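Local coordinates for protein CRISPR pre-crRNA endoribonuclease Cas5d (Mannheimia succiniciproducens, PDB 3KG4) that cleaves precursor CRISPR RNA as a metal-independent Cas5-family endoribonuclease, a step in making the crRNAs of an adaptive antiviral defence system, at residues Asp56-Leu61 and Tyr116-His121; Asn5-His10 and Met140-Ala145; Asp14-Thr19 and Lys112-Val117. All blocks are in the same frame, centred on the assembly; numbering follows the deposited sequence.

Interaction 1 of 3, residues Asp56-Leu61 and Tyr116-His121; sequences DKIYVL and YVIEAH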
loop_
_atom_site.group_PDB
_atom_site.type_symbol
_atom_site.label_atom_id
_atom_site.label_comp_id
_atom_site.label_asym_id
_atom_site.label_seq_id
_atom_site.Cartn_x
_atom_site.Cartn_y
_atom_site.Cartn_z
ATOM N N ASP A 56 -3.768 3.661 -6.889
ATOM C CA ASP A 56 -3.870 3.421 -8.340
ATOM C C ASP A 56 -3.071 2.200 -8.785
ATOM O O ASP A 56 -3.542 1.389 -9.609
ATOM C CB ASP A 56 -3.418 4.658 -9.103
ATOM C CG ASP A 56 -4.261 5.858 -8.792
ATOM O OD1 ASP A 56 -5.490 5.761 -8.939
ATOM O OD2 ASP A 56 -3.689 6.897 -8.362
ATOM N N LYS A 57 -1.851 2.090 -8.326
ATOM C CA LYS A 57 -1.010 0.965 -8.726
ATOM C C LYS A 57 -0.201 0.477 -7.532
ATOM O O LYS A 57 0.215 1.261 -6.700
ATOM C CB LYS A 57 -0.062 1.371 -9.870
ATOM C CG LYS A 57 -0.761 1.768 -11.193
ATOM C CD LYS A 57 0.264 2.180 -12.226
ATOM C CE LYS A 57 -0.336 2.415 -13.647
ATOM N NZ LYS A 57 0.838 2.899 -14.471
ATOM N N ILE A 58 0.060 -0.814 -7.479
ATOM C CA ILE A 58 1.007 -1.375 -6.538
ATOM C C ILE A 58 2.053 -2.125 -7.343
ATOM O O ILE A 58 1.731 -3.116 -7.998
ATOM C CB ILE A 58 0.299 -2.384 -5.544
ATOM C CG1 ILE A 58 -0.754 -1.645 -4.695
ATOM C CG2 ILE A 58 1.330 -3.099 -4.725
ATOM C CD1 ILE A 58 -1.831 -2.584 -4.068
ATOM N N TYR A 59 3.293 -1.660 -7.282
ATOM C CA TYR A 59 4.425 -2.346 -7.881
ATOM C C TYR A 59 5.036 -3.300 -6.884
ATOM O O TYR A 59 5.426 -2.886 -5.793
ATOM C CB TYR A 59 5.501 -1.356 -8.286
ATOM C CG TYR A 59 5.089 -0.332 -9.293
ATOM C CD1 TYR A 59 5.431 -0.459 -10.641
ATOM C CD2 TYR A 59 4.341 0.776 -8.910
ATOM C CE1 TYR A 59 5.063 0.548 -11.564
ATOM C CE2 TYR A 59 3.953 1.738 -9.810
ATOM C CZ TYR A 59 4.338 1.645 -11.127
ATOM O OH TYR A 59 3.939 2.667 -11.973
ATOM N N VAL A 60 5.159 -4.562 -7.268
ATOM C CA VAL A 60 5.696 -5.601 -6.410
ATOM C C VAL A 60 7.105 -5.911 -6.850
ATOM O O VAL A 60 7.305 -6.430 -7.955
ATOM C CB VAL A 60 4.887 -6.908 -6.493
ATOM C CG1 VAL A 60 5.500 -7.944 -5.585
ATOM C CG2 VAL A 60 3.470 -6.654 -6.116
ATOM N N LEU A 61 8.066 -5.646 -5.963
ATOM C CA LEU A 61 9.496 -5.594 -6.321
ATOM C C LEU A 61 10.276 -6.854 -5.986
ATOM O O LEU A 61 11.304 -7.129 -6.603
ATOM C CB LEU A 61 10.162 -4.399 -5.617
ATOM C CG LEU A 61 9.528 -3.045 -5.904
ATOM C CD1 LEU A 61 10.286 -1.938 -5.175
ATOM C CD2 LEU A 61 9.514 -2.816 -7.414
ATOM N N TYR A 116 7.645 -2.594 -2.104
ATOM C CA TYR A 116 6.666 -2.162 -3.070
ATOM C C TYR A 116 6.875 -0.705 -3.462
ATOM O O TYR A 116 7.510 0.048 -2.728
ATOM C CB TYR A 116 5.246 -2.299 -2.530
ATOM C CG TYR A 116 4.960 -3.640 -1.857
ATOM C CD1 TYR A 116 4.589 -4.759 -2.607
ATOM C CD2 TYR A 116 5.070 -3.792 -0.483
ATOM C CE1 TYR A 116 4.365 -5.956 -2.004
ATOM C CE2 TYR A 116 4.831 -5.033 0.124
ATOM C CZ TYR A 116 4.457 -6.091 -0.643
ATOM O OH TYR A 116 4.235 -7.331 -0.072
ATOM N N VAL A 117 6.265 -0.325 -4.571
ATOM C CA VAL A 117 5.925 1.077 -4.817
ATOM C C VAL A 117 4.425 1.199 -4.819
ATOM O O VAL A 117 3.703 0.409 -5.483
ATOM C CB VAL A 117 6.490 1.626 -6.164
ATOM C CG1 VAL A 117 6.135 3.103 -6.323
ATOM C CG2 VAL A 117 7.979 1.451 -6.155
ATOM N N ILE A 118 3.953 2.196 -4.077
ATOM C CA ILE A 118 2.547 2.575 -4.033
ATOM C C ILE A 118 2.363 3.840 -4.832
ATOM O O ILE A 118 3.027 4.869 -4.554
ATOM C CB ILE A 118 2.122 2.879 -2.600
ATOM C CG1 ILE A 118 2.413 1.681 -1.694
ATOM C CG2 ILE A 118 0.664 3.343 -2.569
ATOM C CD1 ILE A 118 1.887 0.343 -2.235
ATOM N N GLU A 119 1.492 3.763 -5.832
ATOM C CA GLU A 119 1.172 4.902 -6.654
ATOM C C GLU A 119 -0.265 5.281 -6.360
ATOM O O GLU A 119 -1.136 4.430 -6.441
ATOM C CB GLU A 119 1.350 4.546 -8.126
ATOM C CG GLU A 119 1.229 5.708 -9.042
ATOM C CD GLU A 119 1.682 5.320 -10.484
ATOM O OE1 GLU A 119 2.846 4.932 -10.678
ATOM O OE2 GLU A 119 0.849 5.428 -11.402
ATOM N N ALA A 120 -0.499 6.549 -6.038
ATOM C CA ALA A 120 -1.760 7.021 -5.493
ATOM C C ALA A 120 -2.017 8.475 -5.859
ATOM O O ALA A 120 -1.071 9.221 -6.219
ATOM C CB ALA A 120 -1.752 6.880 -3.898
ATOM N N HIS A 121 -3.267 8.882 -5.726
ATOM C CA HIS A 121 -3.616 10.289 -5.802
ATOM C C HIS A 121 -4.610 10.636 -4.685
ATOM O O HIS A 121 -5.156 9.739 -3.994
ATOM C CB HIS A 121 -4.188 10.617 -7.196
ATOM C CG HIS A 121 -5.500 9.971 -7.486
ATOM N ND1 HIS A 121 -5.622 8.685 -7.975
ATOM C CD2 HIS A 121 -6.755 10.441 -7.359
ATOM C CE1 HIS A 121 -6.904 8.397 -8.123
ATOM N NE2 HIS A 121 -7.609 9.443 -7.735
HETATM O O HOH W 1 2.248 5.432 -13.570
#
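A classic beta bulge interrupts the antiparallel pairing of strands 51-60 and 114-124: D56 and K57 both face E119, and E119 O accepts from D56 N at 2.8 Å and from K57 N at 3.1 Å. The helical psi of D56 (-46°) suits the first position of such a bulge and turns its CB toward the partner strand. There the carboxylate serves the imidazole of H121. H121 ND1 donates to the syn lone pair of D56 OD2 over 2.7 Å in an almost straight bond (172°), with carboxylate and ring nearly coplanar.

From K57 onward the pairing is regular and antiparallel, with K57-E119 and Y59-V117 as hydrogen-bonded pairs. These are the second and third strands of a ferredoxin-like core, the RAMP fold to which the Cas5 family belongs. I58, V60, Y116 and I118 line one face; there I58 CG1 rests 4.1 Å from I118 CD1, and L42 and A38 of helix 35-45 lie against I118, so branched aliphatic chains fit the place.

The other face carries K57, Y59, V117 and E119. With CG anti to the backbone N, E119 sends an extended chain up this face between two partners. Y59 OH donates to E119 OE1 at 2.8 Å from above the carboxylate plane, the phenol ring being turned 47° from it, while R8 of the neighbouring strand makes a salt bridge to the same oxygen. The extended K57 runs alongside; its NZ stays 4.0 Å from E119 OE2, a long salt bridge, and a water that accepts from K57 NZ and donates to E119 OE2 spans the gap. Lower down, Y59 CD2 leans on V117 CB at 3.6 Å, tyrosine thus giving both an apolar flank and a polar tip.

Interaction 2 of 3, residues Asn5-His10 and Met140-Ala145; sequences NRIRLH and MFKRRA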
loop_
_atom_site.group_PDB
_atom_site.type_symbol
_atom_site.label_atom_id
_atom_site.label_comp_id
_atom_site.label_asym_id
_atom_site.label_seq_id
_atom_site.Cartn_x
_atom_site.Cartn_y
_atom_site.Cartn_z
ATOM N N ASN A 5 -1.328 15.799 -9.133
ATOM C CA ASN A 5 -2.015 14.971 -8.141
ATOM C C ASN A 5 -1.621 13.485 -8.282
ATOM O O ASN A 5 -2.393 12.671 -8.763
ATOM C CB ASN A 5 -3.526 15.140 -8.287
ATOM C CG ASN A 5 -4.317 14.405 -7.203
ATOM O OD1 ASN A 5 -3.762 13.965 -6.173
ATOM N ND2 ASN A 5 -5.602 14.243 -7.444
ATOM N N ARG A 6 -0.404 13.160 -7.889
ATOM C CA ARG A 6 0.073 11.798 -7.919
ATOM C C ARG A 6 1.282 11.677 -7.020
ATOM O O ARG A 6 2.206 12.489 -7.100
ATOM C CB ARG A 6 0.478 11.392 -9.334
ATOM C CG ARG A 6 0.874 9.912 -9.446
ATOM C CD ARG A 6 1.253 9.511 -10.860
ATOM N NE ARG A 6 2.657 9.812 -11.163
ATOM C CZ ARG A 6 3.241 9.573 -12.338
ATOM N NH1 ARG A 6 2.562 9.036 -13.343
ATOM N NH2 ARG A 6 4.509 9.878 -12.517
ATOM N N ILE A 7 1.296 10.653 -6.173
ATOM C CA ILE A 7 2.489 10.329 -5.414
ATOM C C ILE A 7 2.937 8.901 -5.682
ATOM O O ILE A 7 2.121 8.044 -6.030
ATOM C CB ILE A 7 2.275 10.535 -3.889
ATOM C CG1 ILE A 7 1.304 9.532 -3.308
ATOM C CG2 ILE A 7 1.774 11.955 -3.607
ATOM C CD1 ILE A 7 1.871 8.105 -3.098
ATOM N N ARG A 8 4.233 8.685 -5.514
ATOM C CA ARG A 8 4.850 7.376 -5.483
ATOM C C ARG A 8 5.702 7.258 -4.223
ATOM O O ARG A 8 6.576 8.118 -3.934
ATOM C CB ARG A 8 5.733 7.153 -6.710
ATOM C CG ARG A 8 4.959 7.007 -7.993
ATOM C CD ARG A 8 5.887 7.022 -9.169
ATOM N NE ARG A 8 5.211 6.591 -10.378
ATOM C CZ ARG A 8 5.777 6.584 -11.581
ATOM N NH1 ARG A 8 7.035 7.008 -11.747
ATOM N NH2 ARG A 8 5.082 6.144 -12.618
ATOM N N LEU A 9 5.441 6.194 -3.478
ATOM C CA LEU A 9 6.128 5.906 -2.223
ATOM C C LEU A 9 6.733 4.508 -2.310
ATOM O O LEU A 9 6.039 3.507 -2.552
ATOM C CB LEU A 9 5.166 6.032 -1.014
ATOM C CG LEU A 9 5.807 5.945 0.387
ATOM C CD1 LEU A 9 6.593 7.243 0.743
ATOM C CD2 LEU A 9 4.747 5.617 1.459
ATOM N N HIS A 10 8.038 4.449 -2.130
ATOM C CA HIS A 10 8.781 3.213 -2.009
ATOM C C HIS A 10 8.681 2.738 -0.565
ATOM O O HIS A 10 8.923 3.517 0.382
ATOM C CB HIS A 10 10.245 3.469 -2.405
ATOM C CG HIS A 10 11.108 2.239 -2.417
ATOM N ND1 HIS A 10 12.464 2.287 -2.208
ATOM C CD2 HIS A 10 10.797 0.927 -2.571
ATOM C CE1 HIS A 10 12.966 1.063 -2.281
ATOM N NE2 HIS A 10 11.975 0.219 -2.517
ATOM N N MET A 140 2.347 18.665 1.151
ATOM C CA MET A 140 2.607 18.278 2.563
ATOM C C MET A 140 2.988 16.786 2.692
ATOM O O MET A 140 3.930 16.433 3.428
ATOM C CB MET A 140 1.393 18.601 3.437
ATOM C CG MET A 140 1.586 18.360 4.964
ATOM S SD MET A 140 0.533 19.350 6.107
ATOM C CE MET A 140 -0.769 20.064 5.069
ATOM N N PHE A 141 2.299 15.913 1.947
ATOM C CA PHE A 141 2.653 14.486 1.977
ATOM C C PHE A 141 4.097 14.316 1.559
ATOM O O PHE A 141 4.874 13.635 2.211
ATOM C CB PHE A 141 1.754 13.632 1.064
ATOM C CG PHE A 141 2.230 12.204 0.956
ATOM C CD1 PHE A 141 1.758 11.231 1.849
ATOM C CD2 PHE A 141 3.196 11.845 0.029
ATOM C CE1 PHE A 141 2.220 9.941 1.796
ATOM C CE2 PHE A 141 3.659 10.541 -0.056
ATOM C CZ PHE A 141 3.198 9.596 0.858
ATOM N N LYS A 142 4.471 14.937 0.445
ATOM C CA LYS A 142 5.808 14.729 -0.079
ATOM C C LYS A 142 6.842 15.279 0.899
ATOM O O LYS A 142 7.875 14.654 1.139
ATOM C CB LYS A 142 5.956 15.381 -1.467
ATOM C CG LYS A 142 5.014 14.822 -2.508
ATOM C CD LYS A 142 4.874 15.758 -3.697
ATOM C CE LYS A 142 5.899 15.458 -4.746
ATOM N NZ LYS A 142 5.362 14.472 -5.721
ATOM N N ARG A 143 6.546 16.434 1.492
ATOM C CA ARG A 143 7.518 17.098 2.359
ATOM C C ARG A 143 7.792 16.190 3.556
ATOM O O ARG A 143 8.937 15.829 3.809
ATOM C CB ARG A 143 6.983 18.445 2.813
ATOM C CG ARG A 143 8.043 19.416 3.265
ATOM C CD ARG A 143 7.516 20.856 3.186
ATOM N NE ARG A 143 6.176 20.995 3.773
ATOM C CZ ARG A 143 5.077 21.432 3.141
ATOM N NH1 ARG A 143 3.934 21.502 3.815
ATOM N NH2 ARG A 143 5.087 21.800 1.857
ATOM N N ARG A 144 6.723 15.795 4.250
ATOM C CA ARG A 144 6.811 14.794 5.333
ATOM C C ARG A 144 7.525 13.518 4.937
ATOM O O ARG A 144 8.340 13.002 5.707
ATOM C CB ARG A 144 5.436 14.389 5.816
ATOM C CG ARG A 144 4.607 15.477 6.450
ATOM C CD ARG A 144 4.053 14.953 7.760
ATOM N NE ARG A 144 2.728 15.450 8.094
ATOM C CZ ARG A 144 2.140 15.229 9.270
ATOM N NH1 ARG A 144 0.923 15.714 9.520
ATOM N NH2 ARG A 144 2.768 14.522 10.213
ATOM N N ALA A 145 7.208 12.985 3.755
ATOM C CA ALA A 145 7.826 11.742 3.318
ATOM C C ALA A 145 9.323 11.905 3.061
ATOM O O ALA A 145 10.095 11.006 3.377
ATOM C CB ALA A 145 7.105 11.163 2.074
#
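F141 lays its ring across I7 and reaches on to L9, meeting CB and both branches of the isoleucine and one methyl of the leucine. Its CD2 is 3.9 Å from I7 CG2, while CE2 stands 4.1 Å from both I7 CB and I7 CG1, and the two side chains cross at about a right angle. Farther out on the ring, F141 CZ touches L9 CD1 at 4.1 Å. F141 CG is anti to its own backbone N (chi1 173°), which starts the side chain toward the strand.

One turn later on the helix, A145 offers only a CB, which lies 4.2 Å from that same L9 CD1; a small residue suits a place where the helix passes close to L9. Two apart on a strand, I7 and L9 share the face turned to the helix; four apart, F141 and A145 share a side of the helix. This is the packing of the second helix, 135-146, on the first strand, 7-13, of a ferredoxin-like core, with the two short axes 10.0 Å apart and their N-to-C directions 21° apart. Helix 35-45 fills in beside them through L42 and I45, W53 meets the F141 ring edge-to-face, and L167 of the edge strand touches F141 and A145.

No hydrogen bond spans the contact. K142 sits at its margin, its chain bent at chi3 and chi4, with NZ 4.0 Å from R6 O and a weak, long ion pair to D169; a flexible amphipathic chain suits this border between core and solvent. R6 and R8 start away from the helix, and on that far side R6 NH2 lies 3.6 Å above the centre of the R8 guanidinium.

Interaction 3 of 3, residues Asp14-Thr19 and Lys112-Val117; sequences DYACFT and KDVAYV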
loop_
_atom_site.group_PDB
_atom_site.type_symbol
_atom_site.label_atom_id
_atom_site.label_comp_id
_atom_site.label_asym_id
_atom_site.label_seq_id
_atom_site.Cartn_x
_atom_site.Cartn_y
_atom_site.Cartn_z
ATOM N N ASP A 14 11.411 -6.240 6.400
ATOM C CA ASP A 14 11.888 -7.615 6.461
ATOM C C ASP A 14 10.715 -8.583 6.538
ATOM O O ASP A 14 10.841 -9.707 6.103
ATOM C CB ASP A 14 12.790 -7.828 7.683
ATOM C CG ASP A 14 14.163 -7.134 7.551
ATOM O OD1 ASP A 14 14.496 -6.622 6.459
ATOM O OD2 ASP A 14 14.889 -7.106 8.573
ATOM N N TYR A 15 9.620 -8.143 7.146
ATOM C CA TYR A 15 8.365 -8.909 7.290
ATOM C C TYR A 15 7.096 -8.093 7.020
ATOM O O TYR A 15 7.063 -6.851 7.207
ATOM C CB TYR A 15 8.263 -9.480 8.700
ATOM C CG TYR A 15 9.378 -10.398 9.066
ATOM C CD1 TYR A 15 9.424 -11.703 8.566
ATOM C CD2 TYR A 15 10.427 -9.962 9.889
ATOM C CE1 TYR A 15 10.454 -12.557 8.905
ATOM C CE2 TYR A 15 11.463 -10.810 10.227
ATOM C CZ TYR A 15 11.468 -12.103 9.742
ATOM O OH TYR A 15 12.489 -12.945 10.080
ATOM N N ALA A 16 6.038 -8.781 6.583
ATOM C CA ALA A 16 4.725 -8.158 6.383
ATOM C C ALA A 16 3.634 -9.184 6.616
ATOM O O ALA A 16 3.811 -10.351 6.342
ATOM C CB ALA A 16 4.572 -7.580 4.956
ATOM N N CYS A 17 2.494 -8.730 7.072
ATOM C CA CYS A 17 1.363 -9.599 7.225
ATOM C C CYS A 17 0.077 -8.845 6.917
ATOM O O CYS A 17 -0.428 -8.071 7.736
ATOM C CB CYS A 17 1.305 -10.225 8.636
ATOM S SG CYS A 17 0.047 -11.512 8.663
ATOM N N PHE A 18 -0.416 -9.049 5.693
ATOM C CA PHE A 18 -1.667 -8.489 5.255
ATOM C C PHE A 18 -2.709 -9.585 5.365
ATOM O O PHE A 18 -2.904 -10.416 4.460
ATOM C CB PHE A 18 -1.535 -7.973 3.827
ATOM C CG PHE A 18 -0.359 -7.106 3.640
ATOM C CD1 PHE A 18 -0.325 -5.822 4.196
ATOM C CD2 PHE A 18 0.769 -7.578 2.986
ATOM C CE1 PHE A 18 0.837 -5.005 4.033
ATOM C CE2 PHE A 18 1.892 -6.783 2.827
ATOM C CZ PHE A 18 1.929 -5.503 3.347
ATOM N N THR A 19 -3.363 -9.604 6.511
ATOM C CA THR A 19 -4.065 -10.790 6.932
ATOM C C THR A 19 -5.264 -11.162 6.042
ATOM O O THR A 19 -6.126 -10.342 5.770
ATOM C CB THR A 19 -4.526 -10.614 8.409
ATOM O OG1 THR A 19 -3.372 -10.345 9.217
ATOM C CG2 THR A 19 -5.242 -11.874 8.888
ATOM N N LYS A 112 8.049 -12.477 3.862
ATOM C CA LYS A 112 9.399 -12.121 4.213
ATOM C C LYS A 112 10.040 -11.280 3.105
ATOM O O LYS A 112 9.905 -11.603 1.927
ATOM C CB LYS A 112 10.201 -13.404 4.451
ATOM C CG LYS A 112 11.613 -13.203 4.835
ATOM C CD LYS A 112 12.307 -14.553 5.048
ATOM C CE LYS A 112 13.648 -14.354 5.730
ATOM N NZ LYS A 112 13.429 -14.104 7.187
ATOM N N ASP A 113 10.750 -10.227 3.512
ATOM C CA ASP A 113 11.605 -9.408 2.633
ATOM C C ASP A 113 10.828 -8.796 1.469
ATOM O O ASP A 113 10.991 -9.175 0.307
ATOM C CB ASP A 113 12.800 -10.198 2.113
ATOM C CG ASP A 113 13.775 -10.589 3.219
ATOM O OD1 ASP A 113 14.033 -9.780 4.161
ATOM O OD2 ASP A 113 14.311 -11.715 3.112
ATOM N N VAL A 114 9.962 -7.860 1.800
ATOM C CA VAL A 114 9.069 -7.289 0.832
ATOM C C VAL A 114 9.540 -5.881 0.480
ATOM O O VAL A 114 10.178 -5.210 1.300
ATOM C CB VAL A 114 7.613 -7.150 1.379
ATOM C CG1 VAL A 114 7.028 -8.489 1.741
ATOM C CG2 VAL A 114 7.551 -6.217 2.590
ATOM N N ALA A 115 9.142 -5.445 -0.704
ATOM C CA ALA A 115 9.251 -4.056 -1.115
ATOM C C ALA A 115 8.265 -3.758 -2.213
ATOM O O ALA A 115 8.094 -4.545 -3.167
ATOM C CB ALA A 115 10.671 -3.759 -1.580
ATOM N N TYR A 116 7.645 -2.594 -2.104
ATOM C CA TYR A 116 6.666 -2.162 -3.070
ATOM C C TYR A 116 6.875 -0.705 -3.462
ATOM O O TYR A 116 7.510 0.048 -2.728
ATOM C CB TYR A 116 5.246 -2.299 -2.530
ATOM C CG TYR A 116 4.960 -3.640 -1.857
ATOM C CD1 TYR A 116 4.589 -4.759 -2.607
ATOM C CD2 TYR A 116 5.070 -3.792 -0.483
ATOM C CE1 TYR A 116 4.365 -5.956 -2.004
ATOM C CE2 TYR A 116 4.831 -5.033 0.124
ATOM C CZ TYR A 116 4.457 -6.091 -0.643
ATOM O OH TYR A 116 4.235 -7.331 -0.072
ATOM N N VAL A 117 6.265 -0.325 -4.571
ATOM C CA VAL A 117 5.925 1.077 -4.817
ATOM C C VAL A 117 4.425 1.199 -4.819
ATOM O O VAL A 117 3.703 0.409 -5.483
ATOM C CB VAL A 117 6.490 1.626 -6.164
ATOM C CG1 VAL A 117 6.135 3.103 -6.323
ATOM C CG2 VAL A 117 7.979 1.451 -6.155
#
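D14 and D113 meet through their backbones, D113 N donating to D14 O over a short 2.6 Å. The N-H points straight at the oxygen (171°), yet it comes from well above the carbonyl plane, 56° out of it. K112 CA adds a CA-H...O contact to D14 O at 3.4 Å. The two carboxylates are turned steeply against each other, with D14 OD1 and D113 OD1 3.9 Å apart; such like charges would probably repel, and a salt bridge from R65 to D113 OD2 offers compensation.

Next to them Y15 and K112 form an antiparallel non-hydrogen-bonded pair, which puts both side chains on one face, where they run side by side in the same direction. The lysine chain is extended until chi4 (77°) folds NZ back, to 3.3 Å from Y15 OH, but the angle is too poor for a hydrogen bond; the ammonium finds its salt bridge with E67 instead. Long chains with polar tips fit this partly exposed border.

On the buried flank the contact becomes apolar. A16 CB packs against both methyls of V114, reaching CG2 at 4.0 Å, and M156 touches both residues. Farther in, the F18 and Y116 side chains slide past each other in opposite directions, bringing F18 CE2 to 3.8 Å from Y116 OH, and L111 touches both.

Behind these contacts lie two corners of the chain, one at D14 and one at D113, the latter with a positive phi. Before the first, G13 pairs with V114 in the main sheet; after it, A16 pairs with L111 in the smaller one. Two neighbouring antiparallel strands thus bend together, passing from the ferredoxin-like core of this Cas5 protein into its accessory mixed sheet.

In the fold
From the N terminus, strand 7-13 enters first: residues 5-10 wait for helix 135-146, so interaction 2 closes the longest loop, some 130 residues. Just after the strand, residues 14-19 meet 112-117 in interaction 3, whose loop lies wholly within that of interaction 2. Interaction 1 opens at 56-61, within both of these loops; it stays inside that of interaction 2 and ends on the same strand as interaction 3, 114-124, sharing Y116 and V117 with it. That strand lies between 7-13 and 51-60, and backbone bonds from I7 to A120 and from L9 to I118 join interactions 1 and 2. Together they tie the core sheet to a helix and to the accessory sheet.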